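Local coordinates for protein glutathione s-transferase S2 (Nilaparvata lugens, PDB 5H5L) that probably conjugates glutathione to electrophilic substrates as a sigma-class glutathione transferase and acts as a glutathione-requiring prostaglandin D synthase, at residues D93-F98 / S158-M163; D89-T94 / N131-H136; F162-T165 / I170-K173; Q63-A68 / L149-I154. One frame throughout, in Å; residues are numbered along the deposited sequence.

Interaction 1 of 4, residues D93-F98 / S158-M163; sequences DTFNDF and SILEFM. With GSH (glutathione), chain C.
In the all-helical half of the glutathione transferase fold, helix 82-106 meets helix 151-164 through F95 and F98 on the first and I159, L160 and M163 on the second. The F95 ring enters edge first: its CZ lies 3.6 Å from I159 CG2, and its CE1 is 3.8 Å from L160 CD2, with both methyls near the plane of the ring. With CG anti to the backbone N (chi1 178°), F95 points its phenyl at helix 151-164. One turn on, the edge of the F98 ring faces M163. This is a Met-aromatic contact made at the rim, the sulfur SD of M163 being 5.0 Å from the centroid of the F98 ring and 87° off its normal. A bend at the last torsion of M163 brings its CE beside F98 CZ, 4.0 Å away. Within the C-terminal domain the two short segments run nearly parallel, 20° apart, with axes 12.4 Å apart at closest, so bulky side chains rather than backbone fill the interface. F156 adds an edge-to-face partner for F95, while I159 also touches P17 of helix 15-25 and thereby the thioredoxin-like domain. D97 faces the other way, toward the active site of the second subunit. Both its OD1 and its OD2, each at 3.0 Å, accept from N1 of the glutathione held there, and the negative charge would be expected to suit the amino group of the glutamyl end. D97 OD2 also takes a hydrogen bond from Q63 NE2 of the second subunit.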
# COMPACT_ATOMS: atom_id res chain seq x y z
N ASP B 93 3.30 -0.40 -4.94
CA ASP B 93 3.47 -0.97 -3.62
C ASP B 93 4.96 -1.20 -3.33
O ASP B 93 5.43 -0.98 -2.22
CB ASP B 93 2.69 -2.29 -3.48
CG ASP B 93 1.18 -2.07 -3.12
OD1 ASP B 93 0.73 -0.93 -2.98
OD2 ASP B 93 0.46 -3.08 -2.96
N THR B 94 5.71 -1.60 -4.35
CA THR B 94 7.15 -1.76 -4.18
C THR B 94 7.81 -0.42 -3.92
O THR B 94 8.67 -0.30 -3.03
CB THR B 94 7.72 -2.46 -5.41
OG1 THR B 94 7.20 -3.80 -5.41
CG2 THR B 94 9.23 -2.52 -5.38
N PHE B 95 7.44 0.62 -4.67
CA PHE B 95 7.92 1.96 -4.41
C PHE B 95 7.60 2.38 -2.97
O PHE B 95 8.41 3.02 -2.29
CB PHE B 95 7.31 2.95 -5.40
CG PHE B 95 7.71 4.36 -5.19
CD1 PHE B 95 9.02 4.74 -5.31
CD2 PHE B 95 6.76 5.32 -4.91
CE1 PHE B 95 9.38 6.03 -5.12
CE2 PHE B 95 7.12 6.65 -4.72
CZ PHE B 95 8.42 7.01 -4.83
N ASN B 96 6.42 2.01 -2.48
CA ASN B 96 6.07 2.42 -1.13
C ASN B 96 6.89 1.65 -0.09
O ASN B 96 7.24 2.22 0.93
CB ASN B 96 4.57 2.27 -0.88
CG ASN B 96 3.74 3.36 -1.61
OD1 ASN B 96 4.24 4.44 -1.90
ND2 ASN B 96 2.50 3.06 -1.88
N ASP B 97 7.26 0.40 -0.38
CA ASP B 97 8.20 -0.32 0.47
C ASP B 97 9.53 0.42 0.51
O ASP B 97 10.12 0.61 1.57
CB ASP B 97 8.43 -1.73 -0.05
CG ASP B 97 7.32 -2.69 0.26
OD1 ASP B 97 6.48 -2.38 1.14
OD2 ASP B 97 7.30 -3.76 -0.38
N PHE B 98 10.01 0.86 -0.66
CA PHE B 98 11.23 1.67 -0.71
C PHE B 98 11.10 2.89 0.16
O PHE B 98 11.96 3.18 1.00
CB PHE B 98 11.54 2.12 -2.13
CG PHE B 98 12.50 3.29 -2.18
CD1 PHE B 98 13.83 3.13 -1.85
CD2 PHE B 98 12.06 4.55 -2.52
CE1 PHE B 98 14.72 4.20 -1.90
CE2 PHE B 98 12.93 5.62 -2.57
CZ PHE B 98 14.28 5.44 -2.25
N SER B 158 6.01 12.45 -8.66
CA SER B 158 5.72 13.53 -7.72
C SER B 158 6.45 13.31 -6.41
O SER B 158 6.96 14.26 -5.82
CB SER B 158 4.21 13.65 -7.50
OG SER B 158 3.73 12.52 -6.79
N ILE B 159 6.55 12.05 -5.95
CA ILE B 159 7.23 11.78 -4.70
C ILE B 159 8.75 11.80 -4.89
O ILE B 159 9.47 12.29 -4.02
CB ILE B 159 6.71 10.44 -4.12
CG1 ILE B 159 5.26 10.66 -3.65
CG2 ILE B 159 7.57 9.96 -2.98
CD1 ILE B 159 4.54 9.44 -3.17
N LEU B 160 9.27 11.31 -6.02
CA LEU B 160 10.72 11.41 -6.26
C LEU B 160 11.18 12.86 -6.30
O LEU B 160 12.28 13.19 -5.84
CB LEU B 160 11.10 10.71 -7.56
CG LEU B 160 11.09 9.19 -7.55
CD1 LEU B 160 11.62 8.68 -8.85
CD2 LEU B 160 11.90 8.61 -6.40
N GLU B 161 10.36 13.75 -6.85
CA GLU B 161 10.68 15.17 -6.87
C GLU B 161 10.93 15.67 -5.45
O GLU B 161 11.87 16.42 -5.19
CB GLU B 161 9.54 15.92 -7.55
CG GLU B 161 9.46 17.39 -7.23
CD GLU B 161 8.38 18.06 -8.05
OE1 GLU B 161 7.37 18.49 -7.46
OE2 GLU B 161 8.54 18.10 -9.29
N PHE B 162 10.11 15.23 -4.51
CA PHE B 162 10.35 15.58 -3.13
C PHE B 162 11.73 15.12 -2.68
O PHE B 162 12.42 15.83 -1.95
CB PHE B 162 9.26 14.98 -2.25
CG PHE B 162 9.34 15.39 -0.81
CD1 PHE B 162 8.72 16.55 -0.39
CD2 PHE B 162 10.02 14.62 0.13
CE1 PHE B 162 8.77 16.94 0.94
CE2 PHE B 162 10.08 15.00 1.45
CZ PHE B 162 9.45 16.17 1.86
N MET B 163 12.14 13.92 -3.08
CA MET B 163 13.47 13.46 -2.69
C MET B 163 14.56 14.35 -3.28
O MET B 163 15.59 14.57 -2.66
CB MET B 163 13.70 12.04 -3.15
CG MET B 163 12.87 11.00 -2.43
SD MET B 163 13.24 9.35 -3.05
CE MET B 163 15.02 9.28 -2.90
N1 GSH C . 4.78 -4.83 0.90
CA1 GSH C . 5.18 -6.23 0.83
C1 GSH C . 3.96 -7.13 0.65
O11 GSH C . 4.02 -8.24 0.04
O12 GSH C . 2.89 -6.73 1.19
CB1 GSH C . 5.80 -6.62 2.20
CG1 GSH C . 6.48 -7.97 2.00
CD1 GSH C . 7.30 -8.31 3.27
OE1 GSH C . 7.46 -7.54 4.15
N2 GSH C . 7.84 -9.66 3.27
CA2 GSH C . 8.61 -10.20 4.37
C2 GSH C . 9.90 -10.83 3.84
O2 GSH C . 9.97 -11.27 2.74
CB2 GSH C . 7.82 -11.36 4.95
SG2 GSH C . 6.15 -10.94 5.49
N3 GSH C . 11.00 -10.93 4.78
CA3 GSH C . 12.24 -11.59 4.42
C3 GSH C . 13.29 -10.57 4.04
O31 GSH C . 14.44 -11.01 3.83
O32 GSH C . 13.01 -9.35 3.95

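Interaction 2 of 4, residues D89-T94 / N131-H136; sequences DTMIDT and NKFNDH
M91 lays its thioether over one face of the H136 imidazole. The sulfur SD stands 3.8 Å from the centroid of the H136 ring and only 15° off its normal, displaced toward the rim so that the ring atom nearest to it is NE2. The methyl lies over the same ring, CE being 4.0 Å from the H136 centroid in a CH-pi contact. This is possible because M91 is bent at chi2 (-50°) and again at chi3, which curls the end of the chain along the imidazole. H136 reaches in from the opposite direction, and its NE2 also has a weak hydrogen bond to L144 O. M91 CE then bridges to the neighbouring aromatic, 3.9 Å from F133 CD1. Helices 82-106 and 111-139 follow one another in the chain and form an antiparallel pair of the C-terminal domain, their short segments running at 158° to each other. Closest in backbone are M91 and F133, with CA atoms 8.5 Å apart. One turn beyond M91, T94 slides its methyl past F133: CG2 of T94 meets F133 CE1 at 3.9 Å, in the plane of the ring and at its edge. The hydroxyl of T94 finds a partner across the dimer, Q63 NE2 of the second subunit. Y48 of that subunit packs on M91 and T94 and makes a cation-pi contact with K132.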
# COMPACT_ATOMS: atom_id res chain seq x y z
N ASP B 89 -0.14 -1.52 -9.87
CA ASP B 89 -0.26 -1.65 -8.42
C ASP B 89 0.99 -2.25 -7.81
O ASP B 89 1.46 -1.78 -6.77
CB ASP B 89 -1.47 -2.51 -8.05
CG ASP B 89 -2.81 -1.84 -8.33
OD1 ASP B 89 -2.86 -0.64 -8.66
OD2 ASP B 89 -3.83 -2.56 -8.26
N THR B 90 1.53 -3.33 -8.42
CA THR B 90 2.70 -3.98 -7.83
C THR B 90 3.90 -3.03 -7.78
O THR B 90 4.62 -3.00 -6.78
CB THR B 90 3.06 -5.28 -8.57
OG1 THR B 90 4.09 -5.95 -7.83
CG2 THR B 90 3.58 -5.02 -9.93
N MET B 91 4.11 -2.24 -8.83
CA MET B 91 5.23 -1.29 -8.84
C MET B 91 5.07 -0.20 -7.79
O MET B 91 6.04 0.20 -7.13
CB MET B 91 5.37 -0.66 -10.23
CG MET B 91 5.87 -1.63 -11.32
SD MET B 91 7.35 -2.56 -10.86
CE MET B 91 8.46 -1.20 -10.73
N ILE B 92 3.85 0.30 -7.59
CA ILE B 92 3.69 1.36 -6.60
C ILE B 92 3.80 0.81 -5.18
O ILE B 92 4.31 1.49 -4.29
CB ILE B 92 2.36 2.11 -6.84
CG1 ILE B 92 2.47 2.91 -8.15
CG2 ILE B 92 2.04 3.00 -5.68
CD1 ILE B 92 3.62 3.93 -8.17
N ASP B 93 3.30 -0.40 -4.94
CA ASP B 93 3.47 -0.97 -3.62
C ASP B 93 4.96 -1.20 -3.33
O ASP B 93 5.43 -0.98 -2.22
CB ASP B 93 2.69 -2.29 -3.48
CG ASP B 93 1.18 -2.07 -3.12
OD1 ASP B 93 0.73 -0.93 -2.98
OD2 ASP B 93 0.46 -3.08 -2.96
N THR B 94 5.71 -1.60 -4.35
CA THR B 94 7.15 -1.76 -4.18
C THR B 94 7.81 -0.42 -3.92
O THR B 94 8.67 -0.30 -3.03
CB THR B 94 7.72 -2.46 -5.41
OG1 THR B 94 7.20 -3.80 -5.41
CG2 THR B 94 9.23 -2.52 -5.38
N ASN B 131 18.05 0.70 -9.42
CA ASN B 131 18.54 -0.04 -10.59
C ASN B 131 17.41 -0.91 -11.16
O ASN B 131 17.22 -0.98 -12.38
CB ASN B 131 19.74 -0.92 -10.23
CG ASN B 131 21.06 -0.16 -10.16
OD1 ASN B 131 21.32 0.75 -10.93
ND2 ASN B 131 21.90 -0.56 -9.24
N LYS B 132 16.63 -1.55 -10.28
CA LYS B 132 15.52 -2.36 -10.77
C LYS B 132 14.44 -1.50 -11.42
O LYS B 132 13.91 -1.86 -12.48
CB LYS B 132 14.94 -3.19 -9.64
CG LYS B 132 15.80 -4.44 -9.33
CD LYS B 132 15.67 -4.83 -7.87
CE LYS B 132 16.49 -6.05 -7.53
NZ LYS B 132 15.97 -7.30 -8.19
N PHE B 133 14.07 -0.37 -10.79
CA PHE B 133 13.10 0.55 -11.39
C PHE B 133 13.60 1.02 -12.74
O PHE B 133 12.85 1.08 -13.73
CB PHE B 133 12.88 1.78 -10.50
CG PHE B 133 12.23 1.51 -9.16
CD1 PHE B 133 11.56 0.33 -8.87
CD2 PHE B 133 12.30 2.47 -8.17
CE1 PHE B 133 10.98 0.13 -7.64
CE2 PHE B 133 11.76 2.25 -6.93
CZ PHE B 133 11.08 1.08 -6.68
N ASN B 134 14.87 1.42 -12.78
CA ASN B 134 15.49 1.89 -14.02
C ASN B 134 15.39 0.82 -15.13
O ASN B 134 14.94 1.10 -16.24
CB ASN B 134 16.94 2.25 -13.72
CG ASN B 134 17.56 3.19 -14.74
OD1 ASN B 134 16.93 4.13 -15.24
ND2 ASN B 134 18.81 2.95 -15.04
N ASP B 135 15.78 -0.41 -14.81
CA ASP B 135 15.70 -1.52 -15.76
C ASP B 135 14.25 -1.81 -16.14
O ASP B 135 13.93 -2.08 -17.30
CB ASP B 135 16.40 -2.73 -15.12
CG ASP B 135 16.18 -4.07 -15.86
OD1 ASP B 135 16.99 -4.40 -16.75
OD2 ASP B 135 15.25 -4.84 -15.49
N HIS B 136 13.34 -1.70 -15.17
CA HIS B 136 11.94 -1.99 -15.45
C HIS B 136 11.36 -0.96 -16.40
O HIS B 136 10.67 -1.31 -17.36
CB HIS B 136 11.16 -2.03 -14.14
CG HIS B 136 9.73 -2.41 -14.29
ND1 HIS B 136 9.32 -3.72 -14.26
CD2 HIS B 136 8.62 -1.65 -14.44
CE1 HIS B 136 8.00 -3.75 -14.39
NE2 HIS B 136 7.55 -2.51 -14.48

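Interaction 3 of 4, residues F162-T165 / I170-K173; sequences FMTT and IIDK
I170 is the first residue of 170-173, and it meets M163 methyl to methyl: I170 CD1 is 3.7 Å from M163 CE. Its CG1 lies anti to the backbone N (chi1 -164°) and chi2 is extended as well, so the longer branch of the isoleucine stretches out to the thioether. The two side chains cross at about a right angle. M163 also touches I102 of helix 82-106, and I170 closes over its methyl from the side of the connection. The shorter branch of I170, CG2, comes to 4.4 Å from the hydroxyl OG1 of T164. Here the chain is making the short connection that follows helix 151-164 in the C-terminal domain; residues 170-173 have helical backbone angles without regular helical bonds, and helix 175-185 begins soon after. I171, next in line, brings its CG2 to the same hydroxyl in a loose approach, but its backbone does more. I171 N donates to a water at 2.9 Å, and this water is hydrogen-bonded in turn to T164 OG1 at 3.2 Å, joining the connection to T164 without a direct polar bond. The side chain of I171 also touches K178 and N181 of helix 175-185, and D172 touches K178. Back on 162-165, F162 O accepts from T165 N at 3.1 Å and is approached in the carbonyl plane by T165 OG1.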
# COMPACT_ATOMS: atom_id res chain seq x y z
N PHE B 162 10.11 15.23 -4.51
CA PHE B 162 10.35 15.58 -3.13
C PHE B 162 11.73 15.12 -2.68
O PHE B 162 12.42 15.83 -1.95
CB PHE B 162 9.26 14.98 -2.25
CG PHE B 162 9.34 15.39 -0.81
CD1 PHE B 162 8.72 16.55 -0.39
CD2 PHE B 162 10.02 14.62 0.13
CE1 PHE B 162 8.77 16.94 0.94
CE2 PHE B 162 10.08 15.00 1.45
CZ PHE B 162 9.45 16.17 1.86
N MET B 163 12.14 13.92 -3.08
CA MET B 163 13.47 13.46 -2.69
C MET B 163 14.56 14.35 -3.28
O MET B 163 15.59 14.57 -2.66
CB MET B 163 13.70 12.04 -3.15
CG MET B 163 12.87 11.00 -2.43
SD MET B 163 13.24 9.35 -3.05
CE MET B 163 15.02 9.28 -2.90
N THR B 164 14.36 14.80 -4.51
CA THR B 164 15.35 15.68 -5.13
C THR B 164 15.55 16.95 -4.32
O THR B 164 16.61 17.57 -4.42
CB THR B 164 14.93 15.98 -6.57
OG1 THR B 164 14.88 14.75 -7.30
CG2 THR B 164 15.94 16.83 -7.26
N THR B 165 14.60 17.34 -3.47
CA THR B 165 14.83 18.53 -2.64
C THR B 165 15.83 18.27 -1.52
O THR B 165 16.40 19.23 -0.99
CB THR B 165 13.52 19.05 -2.06
OG1 THR B 165 13.03 18.14 -1.07
CG2 THR B 165 12.48 19.26 -3.17
N ILE B 170 20.10 12.79 -7.09
CA ILE B 170 19.95 11.38 -6.79
C ILE B 170 19.41 10.60 -7.98
O ILE B 170 19.90 9.51 -8.28
CB ILE B 170 19.07 11.23 -5.54
CG1 ILE B 170 19.22 9.83 -4.95
CG2 ILE B 170 17.61 11.56 -5.85
CD1 ILE B 170 18.68 9.73 -3.55
N ILE B 171 18.43 11.14 -8.72
CA ILE B 171 17.86 10.35 -9.82
C ILE B 171 18.64 10.51 -11.12
O ILE B 171 18.36 9.78 -12.09
CB ILE B 171 16.37 10.67 -10.11
CG1 ILE B 171 16.16 12.04 -10.74
CG2 ILE B 171 15.53 10.56 -8.81
CD1 ILE B 171 14.73 12.17 -11.36
N ASP B 172 19.62 11.42 -11.17
CA ASP B 172 20.28 11.76 -12.43
C ASP B 172 20.93 10.55 -13.09
O ASP B 172 20.81 10.38 -14.31
CB ASP B 172 21.33 12.85 -12.21
CG ASP B 172 20.73 14.23 -12.14
OD1 ASP B 172 19.65 14.46 -12.73
OD2 ASP B 172 21.36 15.11 -11.51
N LYS B 173 21.65 9.73 -12.33
CA LYS B 173 22.39 8.65 -12.97
C LYS B 173 21.48 7.54 -13.48
O LYS B 173 21.93 6.70 -14.26
CB LYS B 173 23.43 8.09 -12.00
CG LYS B 173 22.84 7.51 -10.74
CD LYS B 173 23.92 7.03 -9.77
CE LYS B 173 24.77 8.17 -9.30
NZ LYS B 173 25.65 7.73 -8.21
O HOH W 1 17.77 13.95 -8.55

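Interaction 4 of 4, residues Q63-A68 / L149-I154; sequences QSTAIA and LSWGDI. With GSH (glutathione), chain E.
W151 lies across the seam where the thioredoxin-like domain of the glutathione transferase fold meets the helical domain, reaching from the start of helix 151-164 to A68 and T65 of helix 64-75. Its CB sits 3.7 Å from A68 O. From there CG is placed between the backbone N and the carbonyl carbon (chi1 68°), which swings the indole over the A68 peptide, whose carbonyl carbon lies above one face toward the rim. Moving along the six-membered ring, W151 CE3 touches A68 CB at 3.7 Å, and CZ3 stays close to that methyl. At the tip, CH2 of W151 meets T65 CG2 at 3.8 Å. The hydroxyl of T65 is turned to N96 instead. The other end of the 63-68 segment holds glutathione: S64 N donates to O12 of the ligand at 2.9 Å, S64 OG donates to O11 at 2.7 Å, and the first turn of the helix thus grips the glutamyl carboxylate. Q63 OE1 accepts from N1 of glutathione at 2.8 Å. The helix that carries W151 starts with the N-capping box well known in glutathione transferases, made by S150 and D153. D153 N gives a weak bond to S150 OG, and S150 N donates to D153 OD2 at 2.7 Å, arriving on the anti side of the carboxylate, 25° out of its plane.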
# COMPACT_ATOMS: atom_id res chain seq x y z
N GLN B 63 -5.55 7.94 2.47
CA GLN B 63 -4.60 7.06 1.79
C GLN B 63 -4.24 7.53 0.40
O GLN B 63 -5.01 7.38 -0.55
CB GLN B 63 -5.14 5.63 1.76
CG GLN B 63 -5.23 5.09 3.19
CD GLN B 63 -3.86 5.01 3.87
OE1 GLN B 63 -2.81 4.96 3.22
NE2 GLN B 63 -3.86 5.01 5.19
N SER B 64 -3.01 8.05 0.27
CA SER B 64 -2.54 8.68 -0.96
C SER B 64 -2.59 7.72 -2.13
O SER B 64 -3.00 8.09 -3.23
CB SER B 64 -1.12 9.22 -0.77
OG SER B 64 -0.20 8.16 -0.54
N THR B 65 -2.18 6.46 -1.91
CA THR B 65 -2.17 5.50 -3.01
C THR B 65 -3.59 5.16 -3.46
O THR B 65 -3.87 5.14 -4.67
CB THR B 65 -1.43 4.22 -2.61
OG1 THR B 65 -0.09 4.53 -2.19
CG2 THR B 65 -1.30 3.27 -3.78
N ALA B 66 -4.50 4.87 -2.51
CA ALA B 66 -5.88 4.54 -2.87
C ALA B 66 -6.52 5.67 -3.65
O ALA B 66 -7.26 5.44 -4.63
CB ALA B 66 -6.71 4.24 -1.61
N ILE B 67 -6.27 6.90 -3.20
CA ILE B 67 -6.87 8.06 -3.86
C ILE B 67 -6.26 8.27 -5.24
O ILE B 67 -6.98 8.52 -6.21
CB ILE B 67 -6.68 9.31 -2.97
CG1 ILE B 67 -7.46 9.15 -1.67
CG2 ILE B 67 -7.06 10.59 -3.76
CD1 ILE B 67 -7.11 10.16 -0.59
N ALA B 68 -4.94 8.14 -5.35
CA ALA B 68 -4.29 8.29 -6.65
C ALA B 68 -4.84 7.31 -7.68
O ALA B 68 -5.08 7.68 -8.85
CB ALA B 68 -2.78 8.12 -6.48
N LEU B 149 1.46 5.62 -20.02
CA LEU B 149 1.33 6.50 -18.86
C LEU B 149 0.25 5.98 -17.90
O LEU B 149 -0.86 5.63 -18.31
CB LEU B 149 0.97 7.91 -19.30
CG LEU B 149 0.93 8.95 -18.16
CD1 LEU B 149 2.33 9.30 -17.70
CD2 LEU B 149 0.21 10.19 -18.58
N SER B 150 0.58 5.94 -16.61
CA SER B 150 -0.38 5.55 -15.60
C SER B 150 -0.36 6.52 -14.43
O SER B 150 0.53 7.36 -14.30
CB SER B 150 -0.10 4.12 -15.10
OG SER B 150 1.06 4.03 -14.29
N TRP B 151 -1.38 6.39 -13.54
CA TRP B 151 -1.36 7.12 -12.28
C TRP B 151 -0.13 6.74 -11.48
O TRP B 151 0.38 7.55 -10.71
CB TRP B 151 -2.65 6.83 -11.46
CG TRP B 151 -2.73 5.42 -10.96
CD1 TRP B 151 -3.32 4.35 -11.60
CD2 TRP B 151 -2.21 4.91 -9.74
NE1 TRP B 151 -3.20 3.22 -10.85
CE2 TRP B 151 -2.52 3.54 -9.70
CE3 TRP B 151 -1.49 5.47 -8.67
CZ2 TRP B 151 -2.15 2.73 -8.65
CZ3 TRP B 151 -1.12 4.67 -7.63
CH2 TRP B 151 -1.43 3.31 -7.62
N GLY B 152 0.37 5.53 -11.68
CA GLY B 152 1.59 5.14 -11.02
C GLY B 152 2.77 6.03 -11.38
O GLY B 152 3.57 6.40 -10.51
N ASP B 153 2.93 6.35 -12.66
CA ASP B 153 4.01 7.26 -13.06
C ASP B 153 3.89 8.60 -12.34
O ASP B 153 4.89 9.17 -11.88
CB ASP B 153 3.96 7.49 -14.58
CG ASP B 153 4.11 6.20 -15.38
OD1 ASP B 153 5.08 5.46 -15.12
OD2 ASP B 153 3.23 5.91 -16.22
N ILE B 154 2.68 9.12 -12.23
CA ILE B 154 2.48 10.40 -11.60
C ILE B 154 2.76 10.34 -10.11
O ILE B 154 3.39 11.23 -9.56
CB ILE B 154 1.06 10.87 -11.95
CG1 ILE B 154 1.05 11.19 -13.46
CG2 ILE B 154 0.66 12.09 -11.15
CD1 ILE B 154 -0.32 11.45 -14.04
N1 GSH E . -0.27 5.49 4.15
CA1 GSH E . -0.59 6.90 4.32
C1 GSH E . -0.76 7.55 2.94
O11 GSH E . -0.11 7.08 1.95
O12 GSH E . -1.53 8.54 2.77
CB1 GSH E . 0.59 7.62 5.03
CG1 GSH E . 0.11 9.02 5.41
CD1 GSH E . 1.21 9.72 6.27
OE1 GSH E . 2.19 9.15 6.61
N2 GSH E . 1.00 11.12 6.65
CA2 GSH E . 2.03 11.80 7.43
C2 GSH E . 1.38 12.43 8.65
O2 GSH E . 0.22 12.67 8.65
CB2 GSH E . 2.60 12.90 6.56
SG2 GSH E . 3.29 12.23 5.05
N3 GSH E . 2.23 12.79 9.78
CA3 GSH E . 1.64 13.44 10.94
C3 GSH E . 1.45 12.44 12.06
O31 GSH E . 1.72 11.23 11.90
O32 GSH E . 1.02 12.86 13.15

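From the N terminus, 63-68 opens interaction 4, 89-94 opens interaction 2 and 93-98, sharing D93 and T94 with it, opens interaction 1. Interaction 2 closes first, at 131-136, and so falls wholly within the span of interaction 4, which closes at 149-154. Interaction 1 closes later, at 158-163, and therefore crosses interaction 4. Interaction 3 starts on helix 151-164, which interaction 1 also uses, sharing F162 and M163, and closes a short connection at 170-173. Interaction 4 joins the thioredoxin-like and helical domains; the other three knit the helical domain. N96 ND2 probably bonds T65 OG1 between interactions 1 and 4, while I92 packs on W151 between 2 and 4.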